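Local coordinates for protein acetylxylan esterase / glucomannan deacetylase (Cellvibrio japonicus, PDB 2WAA) that removes acetyl groups from acetylated xylan and glucomannan, as a carbohydrate esterase of family 2 that takes part in breaking down plant cell wall polysaccharides, at residues Met23-Ile28 / Gln180-Gly185; Phe208-Gly211 / Ala216-Trp219. All coordinates share one frame; numbering follows the deposited sequence.

Overall arrangement
Both contacts lie around the junction of the two parts of this esterase, the antiparallel β-domain at the N-terminus and the GDSL-type hydrolase domain. Contact 1 joins the connection between strands 21-23 and 27-28 to strand 177-183, an outermost strand of the five-stranded parallel sheet. Contact 2 comes later in the chain, wholly within the loop between helix 202-205 and strand 228-231. Their centres are about 9 Å apart, and R25 ties them together: its NH1 is hydrogen-bonded to F208 O, and its guanidinium makes a cation-pi contact with W219. The hydrolase loop and edge strand thus meet the same β-domain segment, away from the annotated catalytic residues.

Contact 1: residues Met23-Ile28 / Gln180-Gly185; sequences MGRTHI and QLVCWG
R25 reaches over from the β-domain to Q180 and V182, its chain crossing both side chains at about a right angle. With CG anti to the carbonyl carbon (chi1 -65°) and everything beyond extended, the chain passes the Q180 amide before it arrives at the valine. CG meets Q180 OE1 at 3.4 Å, and CD touches both Q180 OE1, at 4.0 Å, and V182 CG2, at 4.1 Å. NE gives OE1 a weak hydrogen bond (NE to OE1 3.4 Å, 152° at the hydrogen), with the oxygen at the guanidinium edge and the two planes turned 64° apart. CZ rests on V182 CG2 at 3.5 Å, the methyl lying over one face towards the rim. Q180 and V182 belong to the edge strand of the parallel sheet in the SGNH (GDSL-type) hydrolase fold, so this is an interdomain contact. At the tip, NH2 shares water 3 with Q180 OE1, while NH1 bonds F208 O and Y206 O. The other branch of the amide, NE2, packs 3.4 Å from G24 C and donates to water 1, which also accepts from G24 N. A further bridge, water 2, accepts from R25 N (2.9 Å) and donates to L181 O.

Contact 2: residues Phe208-Gly211 / Ala216-Trp219; sequences FTLG and APQW
The F208 ring carries the methyl of A216 on one face: CB stands 4.0 Å from the ring centroid and 16° off the normal, a CH-pi contact. At the ring's edge, near its plane, comes the amide nitrogen of Q218, with NE2 3.8 Å from F208 CE1 and the amide plane perpendicular to the ring. The Q218 chain bends at chi2 (-70°), which carries NE2 back to the phenylalanine although its CB starts off away from it. The W219 indole is also met at an edge, where T209 OG1 lies close to its plane, 3.4 Å from CE3. With CG anti to the backbone N (chi1 177°), the indole turns its CE3 edge to T209, whose side chain crosses it at about a right angle, its CG2 also approaching CE3. R25 makes a cation-pi contact with the same indole. Beyond the threonine, L210 CD1 packs against P217 CD at 3.9 Å, while the A216 methyl also sits 3.4 Å from L210 O. One nearly straight hydrogen bond, T209 N to P217 O (2.7 Å), joins the backbones, and the same oxygen receives a CA-H...O contact from F208 CA at 3.3 Å. H27 of the β-domain touches T209, L210 and P217. F208 and Q218 form a single β-bridge that closes a short irregular turn-back within the loop between helix 202-205 and strand 228-231 of the GDSL-type hydrolase fold.

Contact 1: residues Met23-Ile28 / Gln180-Gly185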
ATOM      1  N   MET A  23      -7.043   1.506   7.848  1.00  7.65           N
ATOM      2  CA  MET A  23      -5.803   2.199   7.484  1.00  7.85           C
ATOM      3  C   MET A  23      -5.605   1.921   5.993  1.00  7.87           C
ATOM      4  O   MET A  23      -5.567   0.762   5.588  1.00  9.33           O
ATOM      5  CB  MET A  23      -4.618   1.635   8.289  1.00  7.77           C
ATOM      6  CG  MET A  23      -3.274   2.425   7.956  1.00  8.02           C
ATOM      7  SD  MET A  23      -1.923   1.665   8.860  1.00  9.95           S
ATOM      8  CE  MET A  23      -1.557   0.176   7.917  1.00 10.56           C
ATOM      9  N   GLY A  24      -5.500   2.959   5.168  1.00  7.16           N
ATOM     10  CA  GLY A  24      -5.377   2.736   3.698  1.00  6.95           C
ATOM     11  C   GLY A  24      -6.605   3.322   3.015  1.00  7.47           C
ATOM     12  O   GLY A  24      -7.635   3.584   3.663  1.00  7.35           O
ATOM     13  N   ARG A  25      -6.513   3.571   1.719  1.00  6.74           N
ATOM     14  CA  ARG A  25      -7.634   4.163   1.008  1.00  6.38           C
ATOM     15  C   ARG A  25      -8.834   3.235   0.786  1.00  6.55           C
ATOM     16  O   ARG A  25      -8.694   2.137   0.220  1.00  5.95           O
ATOM     17  CB  ARG A  25      -7.157   4.670  -0.349  1.00  6.75           C
ATOM     18  CG  ARG A  25      -6.159   5.825  -0.175  1.00  5.03           C
ATOM     19  CD  ARG A  25      -5.839   6.509  -1.524  1.00  8.39           C
ATOM     20  NE  ARG A  25      -4.854   7.578  -1.380  1.00  8.03           N
ATOM     21  CZ  ARG A  25      -4.422   8.329  -2.401  1.00  8.15           C
ATOM     22  NH1 ARG A  25      -4.923   8.168  -3.603  1.00  8.03           N
ATOM     23  NH2 ARG A  25      -3.512   9.279  -2.210  1.00  8.57           N
ATOM     24  N   THR A  26     -10.011   3.703   1.191  1.00  7.46           N
ATOM     25  CA  THR A  26     -11.252   2.965   0.946  1.00  7.28           C
ATOM     26  C   THR A  26     -12.323   3.909   0.362  1.00  8.63           C
ATOM     27  O   THR A  26     -12.326   5.118   0.642  1.00  8.41           O
ATOM     28  CB  THR A  26     -11.804   2.337   2.255  1.00  8.86           C
ATOM     29  OG1 THR A  26     -12.094   3.384   3.212  1.00  8.10           O
ATOM     30  CG2 THR A  26     -10.784   1.335   2.840  1.00  7.70           C
ATOM     31  N   HIS A  27     -13.235   3.348  -0.433  1.00  9.05           N
ATOM     32  CA  HIS A  27     -14.386   4.091  -0.939  1.00  9.23           C
ATOM     33  C   HIS A  27     -15.618   3.636  -0.131  1.00  9.22           C
ATOM     34  O   HIS A  27     -15.836   2.438   0.030  1.00  9.33           O
ATOM     35  CB  HIS A  27     -14.613   3.777  -2.398  1.00  9.49           C
ATOM     36  CG  HIS A  27     -15.736   4.578  -2.977  1.00 12.29           C
ATOM     37  ND1 HIS A  27     -15.612   5.921  -3.242  1.00 13.53           N
ATOM     38  CD2 HIS A  27     -17.024   4.249  -3.248  1.00 16.17           C
ATOM     39  CE1 HIS A  27     -16.769   6.382  -3.704  1.00 18.32           C
ATOM     40  NE2 HIS A  27     -17.639   5.389  -3.718  1.00 16.12           N
ATOM     41  N   ILE A  28     -16.369   4.591   0.420  1.00  7.78           N
ATOM     42  CA  ILE A  28     -17.521   4.256   1.244  1.00  9.80           C
ATOM     43  C   ILE A  28     -18.738   4.235   0.321  1.00 10.14           C
ATOM     44  O   ILE A  28     -19.085   5.282  -0.302  1.00 10.19           O
ATOM     45  CB  ILE A  28     -17.750   5.305   2.315  1.00  9.25           C
ATOM     46  CG1 ILE A  28     -16.502   5.425   3.205  1.00 11.68           C
ATOM     47  CG2 ILE A  28     -19.000   4.925   3.187  1.00 10.62           C
ATOM     48  CD1 ILE A  28     -16.629   6.567   4.237  1.00 14.77           C
ATOM     49  N   GLN A 180      -0.061   4.360   4.174  1.00  6.56           N
ATOM     50  CA  GLN A 180      -0.837   4.032   2.950  1.00  6.49           C
ATOM     51  C   GLN A 180       0.149   3.761   1.819  1.00  6.54           C
ATOM     52  O   GLN A 180       1.165   4.470   1.679  1.00  6.54           O
ATOM     53  CB  GLN A 180      -1.717   5.191   2.529  1.00  7.31           C
ATOM     54  CG  GLN A 180      -2.815   5.509   3.529  1.00  7.87           C
ATOM     55  CD  GLN A 180      -3.900   6.339   2.861  1.00  9.59           C
ATOM     56  OE1 GLN A 180      -3.679   6.985   1.805  1.00  9.32           O
ATOM     57  NE2 GLN A 180      -5.076   6.324   3.461  1.00  9.70           N
ATOM     58  N   LEU A 181      -0.141   2.723   1.043  1.00  6.81           N
ATOM     59  CA  LEU A 181       0.615   2.432  -0.178  1.00  6.46           C
ATOM     60  C   LEU A 181      -0.239   2.926  -1.372  1.00  6.30           C
ATOM     61  O   LEU A 181      -1.441   2.549  -1.492  1.00  7.27           O
ATOM     62  CB  LEU A 181       0.847   0.926  -0.290  1.00  6.67           C
ATOM     63  CG  LEU A 181       1.511   0.267   0.914  1.00  5.85           C
ATOM     64  CD1 LEU A 181       1.711  -1.240   0.639  1.00  6.62           C
ATOM     65  CD2 LEU A 181       2.885   0.934   1.317  1.00  6.09           C
ATOM     66  N   VAL A 182       0.323   3.797  -2.216  1.00  6.06           N
ATOM     67  CA  VAL A 182      -0.421   4.317  -3.383  1.00  5.57           C
ATOM     68  C   VAL A 182       0.531   4.051  -4.539  1.00  6.50           C
ATOM     69  O   VAL A 182       1.460   4.814  -4.779  1.00  7.14           O
ATOM     70  CB  VAL A 182      -0.788   5.815  -3.213  1.00  7.68           C
ATOM     71  CG1 VAL A 182      -1.337   6.431  -4.537  1.00  7.76           C
ATOM     72  CG2 VAL A 182      -1.854   5.948  -2.113  1.00  6.82           C
ATOM     73  N   CYS A 183       0.319   2.923  -5.204  1.00  7.21           N
ATOM     74  CA  CYS A 183       1.310   2.371  -6.129  1.00  7.21           C
ATOM     75  C   CYS A 183       0.536   1.584  -7.179  1.00  7.80           C
ATOM     76  O   CYS A 183      -0.602   1.144  -6.936  1.00  6.53           O
ATOM     77  CB  CYS A 183       2.306   1.486  -5.387  1.00  7.41           C
ATOM     78  SG  CYS A 183       1.447   0.290  -4.270  1.00 13.17           S
ATOM     79  N   TRP A 184       1.152   1.388  -8.338  1.00  6.98           N
ATOM     80  CA  TRP A 184       0.501   0.627  -9.412  1.00  7.80           C
ATOM     81  C   TRP A 184       1.588  -0.056 -10.220  1.00  7.90           C
ATOM     82  O   TRP A 184       2.471   0.625 -10.800  1.00  9.06           O
ATOM     83  CB  TRP A 184      -0.309   1.583 -10.305  1.00  9.02           C
ATOM     84  CG  TRP A 184      -1.386   0.880 -11.103  1.00  9.39           C
ATOM     85  CD1 TRP A 184      -1.197  -0.061 -12.055  1.00  8.82           C
ATOM     86  CD2 TRP A 184      -2.793   1.102 -11.023  1.00  8.54           C
ATOM     87  NE1 TRP A 184      -2.400  -0.463 -12.590  1.00 10.09           N
ATOM     88  CE2 TRP A 184      -3.401   0.234 -11.947  1.00  8.74           C
ATOM     89  CE3 TRP A 184      -3.601   1.925 -10.230  1.00  9.38           C
ATOM     90  CZ2 TRP A 184      -4.778   0.185 -12.130  1.00 11.95           C
ATOM     91  CZ3 TRP A 184      -4.981   1.862 -10.398  1.00 11.47           C
ATOM     92  CH2 TRP A 184      -5.554   0.993 -11.344  1.00 10.56           C
ATOM     93  N   GLY A 185       1.551  -1.377 -10.289  1.00  8.03           N
ATOM     94  CA  GLY A 185       2.573  -2.075 -11.074  1.00  8.17           C
ATOM     95  C   GLY A 185       2.655  -1.635 -12.532  1.00  8.50           C
ATOM     96  O   GLY A 185       1.632  -1.424 -13.207  1.00  7.14           O
TER
HETATM   97  O   HOH W   1      -5.947   5.558   6.203  1.00 11.07           O
HETATM   98  O   HOH W   2      -3.988   3.026   0.355  1.00  7.29           O
HETATM   99  O   HOH W   3      -2.764   9.331   0.629  1.00 11.00           O

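Contact 2: residues Phe208-Gly211 / Ala216-Trp219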
ATOM      1  N   PHE A 208      -6.641   9.031  -6.984  1.00  9.74           N
ATOM      2  CA  PHE A 208      -7.802   8.136  -7.010  1.00  9.47           C
ATOM      3  C   PHE A 208      -7.910   7.346  -5.740  1.00  9.99           C
ATOM      4  O   PHE A 208      -6.912   6.864  -5.206  1.00  9.16           O
ATOM      5  CB  PHE A 208      -7.628   7.119  -8.150  1.00 10.99           C
ATOM      6  CG  PHE A 208      -7.527   7.739  -9.524  1.00 12.11           C
ATOM      7  CD1 PHE A 208      -8.127   8.967  -9.780  1.00 18.13           C
ATOM      8  CD2 PHE A 208      -6.903   7.047 -10.555  1.00 15.98           C
ATOM      9  CE1 PHE A 208      -8.069   9.520 -11.071  1.00 21.76           C
ATOM     10  CE2 PHE A 208      -6.835   7.610 -11.846  1.00 17.87           C
ATOM     11  CZ  PHE A 208      -7.417   8.810 -12.092  1.00 17.66           C
ATOM     12  N   THR A 209      -9.128   7.140  -5.260  1.00  8.84           N
ATOM     13  CA  THR A 209      -9.254   6.277  -4.096  1.00  9.37           C
ATOM     14  C   THR A 209      -8.928   4.823  -4.448  1.00  9.74           C
ATOM     15  O   THR A 209      -8.349   4.055  -3.639  1.00  8.90           O
ATOM     16  CB  THR A 209     -10.704   6.339  -3.600  1.00  8.90           C
ATOM     17  OG1 THR A 209     -10.979   7.688  -3.198  1.00  8.80           O
ATOM     18  CG2 THR A 209     -10.924   5.391  -2.413  1.00  9.12           C
ATOM     19  N   LEU A 210      -9.389   4.417  -5.631  1.00  9.86           N
ATOM     20  CA  LEU A 210      -9.065   3.096  -6.182  1.00 11.66           C
ATOM     21  C   LEU A 210      -9.370   3.163  -7.669  1.00 11.83           C
ATOM     22  O   LEU A 210     -10.058   4.080  -8.090  1.00 11.88           O
ATOM     23  CB  LEU A 210      -9.951   2.021  -5.540  1.00 11.58           C
ATOM     24  CG  LEU A 210     -11.495   2.253  -5.544  1.00 14.84           C
ATOM     25  CD1 LEU A 210     -12.126   2.130  -6.922  1.00 21.13           C
ATOM     26  CD2 LEU A 210     -12.197   1.260  -4.580  1.00 16.44           C
ATOM     27  N   GLY A 211      -8.895   2.201  -8.458  1.00 12.08           N
ATOM     28  CA  GLY A 211      -9.222   2.164  -9.879  1.00 14.36           C
ATOM     29  C   GLY A 211      -8.460   3.191 -10.685  1.00 14.93           C
ATOM     30  O   GLY A 211      -7.764   4.029 -10.126  1.00 15.68           O
ATOM     31  N   ALA A 216     -13.008   6.551 -11.814  1.00 25.43           N
ATOM     32  CA  ALA A 216     -12.385   6.294 -10.511  1.00 21.74           C
ATOM     33  C   ALA A 216     -12.737   7.428  -9.545  1.00 18.21           C
ATOM     34  O   ALA A 216     -12.577   8.580  -9.867  1.00 16.76           O
ATOM     35  CB  ALA A 216     -10.847   6.146 -10.660  1.00 21.23           C
ATOM     36  N   PRO A 217     -13.176   7.091  -8.333  1.00 17.18           N
ATOM     37  CA  PRO A 217     -13.440   8.080  -7.285  1.00 15.82           C
ATOM     38  C   PRO A 217     -12.204   8.882  -6.876  1.00 15.85           C
ATOM     39  O   PRO A 217     -11.117   8.290  -6.707  1.00 14.62           O
ATOM     40  CB  PRO A 217     -13.955   7.253  -6.108  1.00 15.33           C
ATOM     41  CG  PRO A 217     -13.814   5.833  -6.485  1.00 18.30           C
ATOM     42  CD  PRO A 217     -13.257   5.696  -7.868  1.00 16.25           C
ATOM     43  N   GLN A 218     -12.392  10.198  -6.700  1.00 14.68           N
ATOM     44  CA  GLN A 218     -11.382  11.112  -6.180  1.00 14.74           C
ATOM     45  C   GLN A 218     -11.159  10.889  -4.709  1.00 13.20           C
ATOM     46  O   GLN A 218     -12.089  10.872  -3.894  1.00 12.48           O
ATOM     47  CB  GLN A 218     -11.773  12.573  -6.362  1.00 15.38           C
ATOM     48  CG  GLN A 218     -11.720  13.030  -7.810  1.00 21.97           C
ATOM     49  CD  GLN A 218     -10.293  13.117  -8.293  1.00 24.18           C
ATOM     50  OE1 GLN A 218      -9.470  13.818  -7.717  1.00 23.29           O
ATOM     51  NE2 GLN A 218      -9.988  12.367  -9.332  1.00 28.44           N
ATOM     52  N   TRP A 219      -9.902  10.709  -4.372  1.00 11.15           N
ATOM     53  CA  TRP A 219      -9.477  10.620  -2.976  1.00 10.65           C
ATOM     54  C   TRP A 219      -9.390  12.011  -2.357  1.00 10.96           C
ATOM     55  O   TRP A 219      -8.603  12.897  -2.818  1.00 11.81           O
ATOM     56  CB  TRP A 219      -8.107   9.899  -2.873  1.00  9.02           C
ATOM     57  CG  TRP A 219      -7.588   9.836  -1.484  1.00  9.00           C
ATOM     58  CD1 TRP A 219      -6.549  10.573  -0.957  1.00  8.35           C
ATOM     59  CD2 TRP A 219      -8.080   9.020  -0.425  1.00  7.98           C
ATOM     60  NE1 TRP A 219      -6.361  10.245   0.368  1.00  8.31           N
ATOM     61  CE2 TRP A 219      -7.291   9.296   0.720  1.00  8.87           C
ATOM     62  CE3 TRP A 219      -9.116   8.081  -0.327  1.00  7.62           C
ATOM     63  CZ2 TRP A 219      -7.510   8.680   1.943  1.00  8.60           C
ATOM     64  CZ3 TRP A 219      -9.341   7.461   0.881  1.00  7.06           C
ATOM     65  CH2 TRP A 219      -8.526   7.756   2.010  1.00 10.84           C
TER